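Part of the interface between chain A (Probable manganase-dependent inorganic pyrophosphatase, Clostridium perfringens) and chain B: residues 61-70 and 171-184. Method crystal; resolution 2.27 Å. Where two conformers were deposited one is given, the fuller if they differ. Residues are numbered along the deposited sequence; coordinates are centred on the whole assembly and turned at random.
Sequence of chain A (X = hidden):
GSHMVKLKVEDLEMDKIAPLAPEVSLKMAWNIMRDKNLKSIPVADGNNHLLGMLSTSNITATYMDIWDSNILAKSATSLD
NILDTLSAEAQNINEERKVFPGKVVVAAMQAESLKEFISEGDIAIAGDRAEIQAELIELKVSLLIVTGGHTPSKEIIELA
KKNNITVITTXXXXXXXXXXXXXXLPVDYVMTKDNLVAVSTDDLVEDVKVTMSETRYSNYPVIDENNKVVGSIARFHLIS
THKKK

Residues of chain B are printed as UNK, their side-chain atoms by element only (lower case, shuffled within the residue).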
ATOM      1  N   ALA A  61      -0.227  -3.530  -6.297  1.00 41.62           N
ATOM      2  CA  ALA A  61      -0.164  -4.975  -6.187  1.00 43.07           C
ATOM      3  C   ALA A  61       0.800  -5.368  -5.078  1.00 43.15           C
ATOM      4  O   ALA A  61       0.513  -6.233  -4.281  1.00 43.77           O
ATOM      5  CB  ALA A  61       0.226  -5.618  -7.525  1.00 43.25           C
ATOM      6  N   THR A  62       1.927  -4.680  -5.012  1.00 43.60           N
ATOM      7  CA  THR A  62       2.946  -4.950  -4.002  1.00 43.77           C
ATOM      8  C   THR A  62       2.507  -4.530  -2.610  1.00 44.60           C
ATOM      9  O   THR A  62       2.677  -5.294  -1.650  1.00 44.38           O
ATOM     10  CB  THR A  62       4.297  -4.251  -4.350  1.00 43.58           C
ATOM     11  OG1 THR A  62       4.803  -4.819  -5.553  1.00 44.00           O
ATOM     12  CG2 THR A  62       5.334  -4.426  -3.222  1.00 42.78           C
ATOM     13  N   TYR A  63       1.947  -3.336  -2.482  1.00 44.95           N
ATOM     14  CA  TYR A  63       1.449  -2.873  -1.181  0.50 46.07           C
ATOM     15  C   TYR A  63       0.308  -3.755  -0.671  1.00 46.92           C
ATOM     16  O   TYR A  63       0.236  -4.059   0.495  1.00 46.50           O
ATOM     17  CB  TYR A  63       0.988  -1.412  -1.223  0.50 46.43           C
ATOM     18  CG  TYR A  63       0.626  -0.870   0.143  0.50 48.32           C
ATOM     19  CD1 TYR A  63       1.575  -0.221   0.921  0.50 50.86           C
ATOM     20  CD2 TYR A  63      -0.650  -1.026   0.666  0.50 51.57           C
ATOM     21  CE1 TYR A  63       1.264   0.271   2.186  0.50 52.43           C
ATOM     22  CE2 TYR A  63      -0.979  -0.539   1.931  0.50 53.43           C
ATOM     23  CZ  TYR A  63      -0.014   0.116   2.692  0.50 54.04           C
ATOM     24  OH  TYR A  63      -0.302   0.606   3.964  0.50 55.21           O
ATOM     25  N   MET A  64      -0.560  -4.166  -1.566  1.00 49.30           N
ATOM     26  CA  MET A  64      -1.728  -4.964  -1.164  1.00 52.03           C
ATOM     27  C   MET A  64      -1.380  -6.423  -0.874  1.00 53.57           C
ATOM     28  O   MET A  64      -2.226  -7.179  -0.373  1.00 54.76           O
ATOM     29  CB  MET A  64      -2.814  -4.951  -2.226  1.00 53.17           C
ATOM     30  CG  MET A  64      -3.328  -3.572  -2.622  1.00 55.16           C
ATOM     31  SD  MET A  64      -4.554  -2.862  -1.514  1.00 60.70           S
ATOM     32  CE  MET A  64      -5.885  -4.082  -1.500  1.00 55.74           C
ATOM     33  N   ASP A  65      -0.164  -6.836  -1.209  1.00 53.92           N
ATOM     34  CA  ASP A  65       0.216  -8.241  -0.992  1.00 55.23           C
ATOM     35  C   ASP A  65       1.065  -8.395   0.246  1.00 54.97           C
ATOM     36  O   ASP A  65       2.225  -7.985   0.280  1.00 53.76           O
ATOM     37  CB  ASP A  65       0.958  -8.846  -2.172  1.00 55.66           C
ATOM     38  CG  ASP A  65       1.515 -10.217  -1.835  1.00 57.76           C
ATOM     39  OD1 ASP A  65       2.728 -10.323  -1.583  1.00 63.38           O
ATOM     40  OD2 ASP A  65       0.736 -11.171  -1.731  1.00 59.34           O
ATOM     41  N   ILE A  66       0.476  -9.027   1.249  1.00 56.20           N
ATOM     42  CA  ILE A  66       1.089  -9.107   2.565  1.00 56.34           C
ATOM     43  C   ILE A  66       1.653 -10.501   2.834  1.00 57.58           C
ATOM     44  O   ILE A  66       2.099 -10.799   3.937  1.00 56.65           O
ATOM     45  CB  ILE A  66       0.102  -8.651   3.688  1.00 56.81           C
ATOM     46  CG1 ILE A  66      -1.249  -9.387   3.633  1.00 57.81           C
ATOM     47  CG2 ILE A  66      -0.127  -7.150   3.557  1.00 55.91           C
ATOM     48  CD1 ILE A  66      -1.196 -10.920   3.605  1.00 57.60           C
ATOM     49  N   TRP A  67       1.699 -11.310   1.788  1.00 59.68           N
ATOM     50  CA  TRP A  67       1.968 -12.748   1.927  1.00 62.07           C
ATOM     51  C   TRP A  67       3.446 -13.181   1.979  1.00 62.98           C
ATOM     52  O   TRP A  67       3.747 -14.320   2.319  1.00 64.46           O
ATOM     53  CB  TRP A  67       1.198 -13.528   0.861  1.00 63.51           C
ATOM     54  CG  TRP A  67      -0.256 -13.494   1.151  1.00 64.15           C
ATOM     55  CD1 TRP A  67      -1.236 -12.869   0.419  1.00 64.23           C
ATOM     56  CD2 TRP A  67      -0.908 -14.068   2.292  1.00 64.21           C
ATOM     57  NE1 TRP A  67      -2.461 -13.048   1.029  1.00 65.17           N
ATOM     58  CE2 TRP A  67      -2.288 -13.777   2.177  1.00 65.38           C
ATOM     59  CE3 TRP A  67      -0.462 -14.819   3.390  1.00 63.98           C
ATOM     60  CZ2 TRP A  67      -3.224 -14.209   3.121  1.00 66.15           C
ATOM     61  CZ3 TRP A  67      -1.390 -15.244   4.331  1.00 65.42           C
ATOM     62  CH2 TRP A  67      -2.760 -14.938   4.188  1.00 66.39           C
ATOM     63  N   ASP A  68       4.369 -12.281   1.684  1.00 63.19           N
ATOM     64  CA  ASP A  68       5.790 -12.623   1.830  1.00 63.63           C
ATOM     65  C   ASP A  68       6.475 -11.729   2.853  1.00 62.50           C
ATOM     66  O   ASP A  68       6.874 -10.605   2.537  1.00 61.88           O
ATOM     67  CB  ASP A  68       6.519 -12.553   0.494  1.00 64.22           C
ATOM     68  CG  ASP A  68       7.853 -13.310   0.520  1.00 67.26           C
ATOM     69  OD1 ASP A  68       8.580 -13.203   1.540  1.00 69.24           O
ATOM     70  OD2 ASP A  68       8.176 -14.020  -0.460  1.00 70.51           O
ATOM     71  N   SER A  69       6.636 -12.248   4.074  1.00 62.27           N
ATOM     72  CA  SER A  69       7.176 -11.442   5.186  1.00 61.04           C
ATOM     73  C   SER A  69       8.692 -11.306   5.026  1.00 59.61           C
ATOM     74  O   SER A  69       9.370 -10.604   5.794  1.00 58.76           O
ATOM     75  CB  SER A  69       6.824 -12.056   6.545  1.00 61.73           C
ATOM     76  OG  SER A  69       6.828 -11.054   7.552  1.00 62.59           O
ATOM     77  N   ASN A  70       9.139 -11.950   3.951  1.00 58.54           N
ATOM     78  CA  ASN A  70      10.515 -12.133   3.535  1.00 57.40           C
ATOM     79  C   ASN A  70      10.887 -11.213   2.336  1.00 55.40           C
ATOM     80  O   ASN A  70      11.949 -11.344   1.722  1.00 55.55           O
ATOM     81  CB  ASN A  70      10.622 -13.595   3.109  1.00 58.97           C
ATOM     82  CG  ASN A  70      11.982 -14.156   3.267  1.00 60.32           C
ATOM     83  OD1 ASN A  70      12.736 -14.195   2.302  1.00 62.12           O
ATOM     84  ND2 ASN A  70      12.313 -14.631   4.473  1.00 58.24           N
TER
ATOM     85  N   UNK B 171      -5.453 -14.314  12.739  1.00 38.33           N
ATOM     86  CA  UNK B 171      -4.312 -15.213  12.769  1.00 39.79           C
ATOM     87  C   UNK B 171      -2.990 -14.529  12.430  1.00 39.31           C
ATOM     88  O   UNK B 171      -1.950 -15.071  12.641  1.00 40.47           O
ATOM     89  c   UNK B 171      -4.665 -16.261  11.717  1.00 40.78           C
ATOM     90  c   UNK B 171      -5.666 -15.639  10.853  1.00 39.90           C
ATOM     91  c   UNK B 171      -6.394 -14.652  11.663  1.00 39.14           C
ATOM     92  N   UNK B 172      -3.053 -13.328  11.894  1.00 38.70           N
ATOM     93  CA  UNK B 172      -1.842 -12.609  11.488  1.00 37.75           C
ATOM     94  C   UNK B 172      -1.131 -12.077  12.683  1.00 38.18           C
ATOM     95  O   UNK B 172      -1.775 -11.669  13.649  1.00 38.06           O
ATOM     96  c   UNK B 172      -2.201 -11.425  10.589  1.00 36.37           C
ATOM     97  n   UNK B 172      -4.401 -12.204   7.762  1.00 37.21           N
ATOM     98  c   UNK B 172      -4.226 -11.583   8.976  1.00 34.85           C
ATOM     99  n   UNK B 172      -2.383 -12.601   8.372  1.00 37.50           N
ATOM    100  c   UNK B 172      -2.947 -11.819   9.361  1.00 35.99           C
ATOM    101  c   UNK B 172      -3.273 -12.809   7.418  1.00 36.71           C
ATOM    102  N   UNK B 173       0.200 -12.027  12.597  1.00 38.73           N
ATOM    103  CA  UNK B 173       1.017 -11.365  13.620  1.00 39.21           C
ATOM    104  C   UNK B 173       0.868  -9.873  13.474  1.00 37.69           C
ATOM    105  O   UNK B 173       0.235  -9.390  12.549  1.00 38.01           O
ATOM    106  c   UNK B 173       3.278 -11.152  12.357  1.00 44.34           C
ATOM    107  o   UNK B 173       2.675 -10.551  11.425  1.00 46.98           O
ATOM    108  o   UNK B 173       4.526 -11.254  12.358  1.00 55.80           O
ATOM    109  c   UNK B 173       2.523 -11.782  13.548  1.00 41.29           C
ATOM    110  N   UNK B 174       1.457  -9.139  14.397  1.00 37.55           N
ATOM    111  CA  UNK B 174       1.225  -7.694  14.501  1.00 37.41           C
ATOM    112  C   UNK B 174       1.727  -6.864  13.329  1.00 37.17           C
ATOM    113  O   UNK B 174       1.156  -5.813  13.000  1.00 37.40           O
ATOM    114  o   UNK B 174       1.109  -7.668  16.835  1.00 42.07           O
ATOM    115  c   UNK B 174       1.859  -7.164  15.773  1.00 37.39           C
ATOM    116  N   UNK B 175       2.804  -7.329  12.710  1.00 36.72           N
ATOM    117  CA  UNK B 175       3.367  -6.614  11.582  1.00 36.69           C
ATOM    118  C   UNK B 175       2.431  -6.708  10.406  1.00 36.37           C
ATOM    119  O   UNK B 175       2.147  -5.731   9.717  1.00 37.21           O
ATOM    120  c   UNK B 175       6.155  -5.155   8.330  1.00 38.66           C
ATOM    121  c   UNK B 175       4.771  -7.158  11.214  1.00 38.14           C
ATOM    122  c   UNK B 175       5.616  -7.351   7.523  1.00 37.62           C
ATOM    123  c   UNK B 175       6.091  -6.089   7.274  1.00 38.33           C
ATOM    124  c   UNK B 175       5.222  -6.779   9.845  1.00 35.54           C
ATOM    125  c   UNK B 175       5.725  -5.516   9.600  1.00 35.36           C
ATOM    126  c   UNK B 175       5.184  -7.691   8.817  1.00 35.63           C
ATOM    127  N   UNK B 176       1.976  -7.912  10.139  1.00 36.23           N
ATOM    128  CA  UNK B 176       1.098  -8.135   9.015  1.00 35.92           C
ATOM    129  C   UNK B 176      -0.249  -7.447   9.238  1.00 35.11           C
ATOM    130  O   UNK B 176      -0.739  -6.714   8.375  1.00 34.06           O
ATOM    131  c   UNK B 176       0.913  -9.646   8.772  1.00 37.13           C
ATOM    132  c   UNK B 176      -0.128  -9.910   7.672  1.00 35.14           C
ATOM    133  o   UNK B 176       2.171 -10.178   8.368  1.00 35.83           O
ATOM    134  N   UNK B 177      -0.792  -7.607  10.434  1.00 34.43           N
ATOM    135  CA  UNK B 177      -2.085  -6.937  10.779  1.00 34.03           C
ATOM    136  C   UNK B 177      -2.030  -5.437  10.572  1.00 35.16           C
ATOM    137  O   UNK B 177      -3.017  -4.821  10.153  1.00 33.48           O
ATOM    138  c   UNK B 177      -2.506  -7.229  12.204  1.00 32.70           C
ATOM    139  N   UNK B 178      -0.859  -4.855  10.853  1.00 37.15           N
ATOM    140  CA  UNK B 178      -0.685  -3.406  10.722  1.00 38.54           C
ATOM    141  C   UNK B 178      -0.752  -3.018   9.262  1.00 39.71           C
ATOM    142  O   UNK B 178      -1.362  -2.028   8.900  1.00 39.62           O
ATOM    143  o   UNK B 178       0.698  -3.254  12.686  1.00 38.28           O
ATOM    144  c   UNK B 178       0.648  -2.946  11.312  1.00 39.36           C
ATOM    145  N   UNK B 179      -0.072  -3.805   8.434  1.00 41.78           N
ATOM    146  CA  UNK B 179      -0.124  -3.645   6.963  1.00 42.66           C
ATOM    147  C   UNK B 179      -1.535  -3.800   6.401  1.00 42.60           C
ATOM    148  O   UNK B 179      -1.940  -3.090   5.457  1.00 43.98           O
ATOM    149  c   UNK B 179       3.222  -5.966   3.307  1.00 52.71           C
ATOM    150  n   UNK B 179       3.842  -7.108   3.632  1.00 53.59           N
ATOM    151  c   UNK B 179       0.791  -4.658   6.275  1.00 43.05           C
ATOM    152  n   UNK B 179       2.923  -5.704   2.036  1.00 52.13           N
ATOM    153  n   UNK B 179       2.874  -5.091   4.249  1.00 50.19           N
ATOM    154  c   UNK B 179       2.271  -4.355   6.475  1.00 45.25           C
ATOM    155  c   UNK B 179       3.116  -5.269   5.672  1.00 47.39           C
ATOM    156  N   UNK B 180      -2.278  -4.717   6.987  1.00 42.27           N
ATOM    157  CA  UNK B 180      -3.609  -5.115   6.449  1.00 42.80           C
ATOM    158  C   UNK B 180      -4.702  -4.139   6.766  1.00 42.49           C
ATOM    159  O   UNK B 180      -5.623  -3.909   5.961  1.00 42.47           O
ATOM    160  c   UNK B 180      -3.706  -7.624   6.002  1.00 43.85           C
ATOM    161  c   UNK B 180      -4.040  -6.503   6.962  1.00 42.45           C
ATOM    162  c   UNK B 180      -4.510  -7.434   4.721  1.00 41.49           C
ATOM    163  c   UNK B 180      -3.958  -8.993   6.625  1.00 45.37           C
ATOM    164  N   UNK B 181      -4.601  -3.542   7.933  1.00 43.26           N
ATOM    165  CA  UNK B 181      -5.747  -2.799   8.490  1.00 44.01           C
ATOM    166  C   UNK B 181      -6.112  -1.671   7.544  1.00 43.58           C
ATOM    167  O   UNK B 181      -7.279  -1.362   7.330  1.00 43.52           O
ATOM    168  c   UNK B 181      -5.462  -2.290   9.926  1.00 45.16           C
ATOM    169  c   UNK B 181      -6.714  -2.223  12.165  1.00 47.47           C
ATOM    170  c   UNK B 181      -4.518  -1.106   9.888  1.00 43.95           C
ATOM    171  c   UNK B 181      -6.775  -1.960  10.637  1.00 46.92           C
ATOM    172  N   UNK B 182      -5.090  -1.090   6.943  1.00 43.16           N
ATOM    173  CA  UNK B 182      -5.257  -0.021   5.931  1.00 42.70           C
ATOM    174  C   UNK B 182      -6.182  -0.447   4.787  1.00 41.02           C
ATOM    175  O   UNK B 182      -6.895   0.349   4.192  1.00 41.61           O
ATOM    176  c   UNK B 182      -3.902   0.341   5.269  1.00 44.76           C
ATOM    177  c   UNK B 182      -4.051   1.664   4.489  1.00 47.69           C
ATOM    178  c   UNK B 182      -2.679   0.340   6.325  1.00 45.00           C
ATOM    179  N   UNK B 183      -6.157  -1.728   4.456  1.00 39.15           N
ATOM    180  CA  UNK B 183      -6.981  -2.229   3.377  1.00 38.16           C
ATOM    181  C   UNK B 183      -8.458  -2.418   3.804  1.00 38.10           C
ATOM    182  O   UNK B 183      -9.279  -2.880   3.016  1.00 38.02           O
ATOM    183  c   UNK B 183      -4.661  -4.965   1.904  1.00 40.48           C
ATOM    184  c   UNK B 183      -4.996  -3.610   2.507  1.00 39.19           C
ATOM    185  n   UNK B 183      -3.392  -5.329   1.893  1.00 38.34           N
ATOM    186  c   UNK B 183      -6.460  -3.558   2.856  1.00 38.09           C
ATOM    187  o   UNK B 183      -5.562  -5.683   1.480  1.00 43.98           O
ATOM    188  N   UNK B 184      -8.783  -2.078   5.044  1.00 38.22           N
ATOM    189  CA  UNK B 184     -10.179  -2.152   5.512  1.00 39.40           C
ATOM    190  C   UNK B 184     -10.987  -0.976   5.056  1.00 39.10           C
ATOM    191  O   UNK B 184     -12.178  -1.051   5.024  1.00 40.32           O
ATOM    192  o   UNK B 184      -9.516  -3.366   7.430  1.00 42.49           O
ATOM    193  c   UNK B 184     -10.258  -2.242   7.024  1.00 39.11           C
TER
HETATM  194  O   HOH W   1      -5.367  -7.552  -0.896  1.00 59.93           O
HETATM  195  O   HOH W   2       3.403  -9.091   5.785  1.00 57.65           O

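Position 171 has three side-chain carbons that close a ring onto the backbone N. It does not touch the chain A stretch. It is B:Pro171.

Position 172 has one carbon, then a five-membered ring of three carbons and two nitrogens. The ring turns its edge toward the face of the A:Trp67 six-membered ring, in an offset edge-to-face pair with planes at 60°. This is B:His172; its CE1 lies 3.9 Å from A:Trp67 CH2.

Position 173 has two carbons, the second carrying two oxygens. One oxygen accepts from the backbone N of position 176 and caps the helix start. It is B:Asp173.

Position 174 has one carbon and one oxygen, out of reach of chain A. It is B:Ser174.

Position 175 has one carbon and a ring of six carbons. A ring carbon lies near A:Ser69. It is B:Phe175, with CE2 3.9 Å from A:Ser69 OG.

Position 176 has one carbon carrying an oxygen and a carbon. The carbon branch faces A:Ile66. It is B:Thr176, with CG2 4.2 Å from A:Ile66 CB; its N to B:Asp173 OD1 is 3.0 Å.

Position 177 has a single carbon, pointing away from chain A: B:Ala177.

Position 178 has one carbon and one oxygen, out of reach of chain A. It is B:Ser178; its OG donates to B:Ser174 O at 2.6 Å.

Position 179 has three carbons, a nitrogen, then a carbon carrying two more nitrogens. A:Ile66 CG2 lies over one face of this flat group. It is B:Arg179. Its NH2 donates to A:Asp65 O at 3.0 Å.

Position 180 has four carbons, forked at the second. They pack on A:Ile66. It is B:Leu180, with CG 3.8 Å from A:Ile66 CG1.

Position 181 has four carbons, forked at the first, with one longer arm. It is out of reach: B:Ile181.

Position 182 has one carbon carrying two carbons. It meets the A:Tyr63 hydroxyl. It is B:Val182, with CG2 3.4 Å from A:Tyr63 OH.

Position 183 has three carbons, the third carrying an oxygen and a nitrogen. It reaches A:Met64. It is B:Gln183; its NE2 donates to A:Met64 O at 3.1 Å.

Position 184 has one carbon and one oxygen, out of reach: B:Ser184.

The contact joins apolar packing to polar bonds. A:Ile66 points toward chain B and packs among B:Thr176, B:Arg179, B:Leu180 and B:Gln183. The chain A helix gives way to loop here, and carbonyls of A:Met64 and A:Asp65 accept side-chain donors. Water 1 links A:Met64 O to B:Gln183 OE1. Water 2 joins A:Ile66 O to B:Thr176 OG1 and, weakly, B:Arg179 NH1.

Chain B (171-184) PHDSFTASRLIVQS
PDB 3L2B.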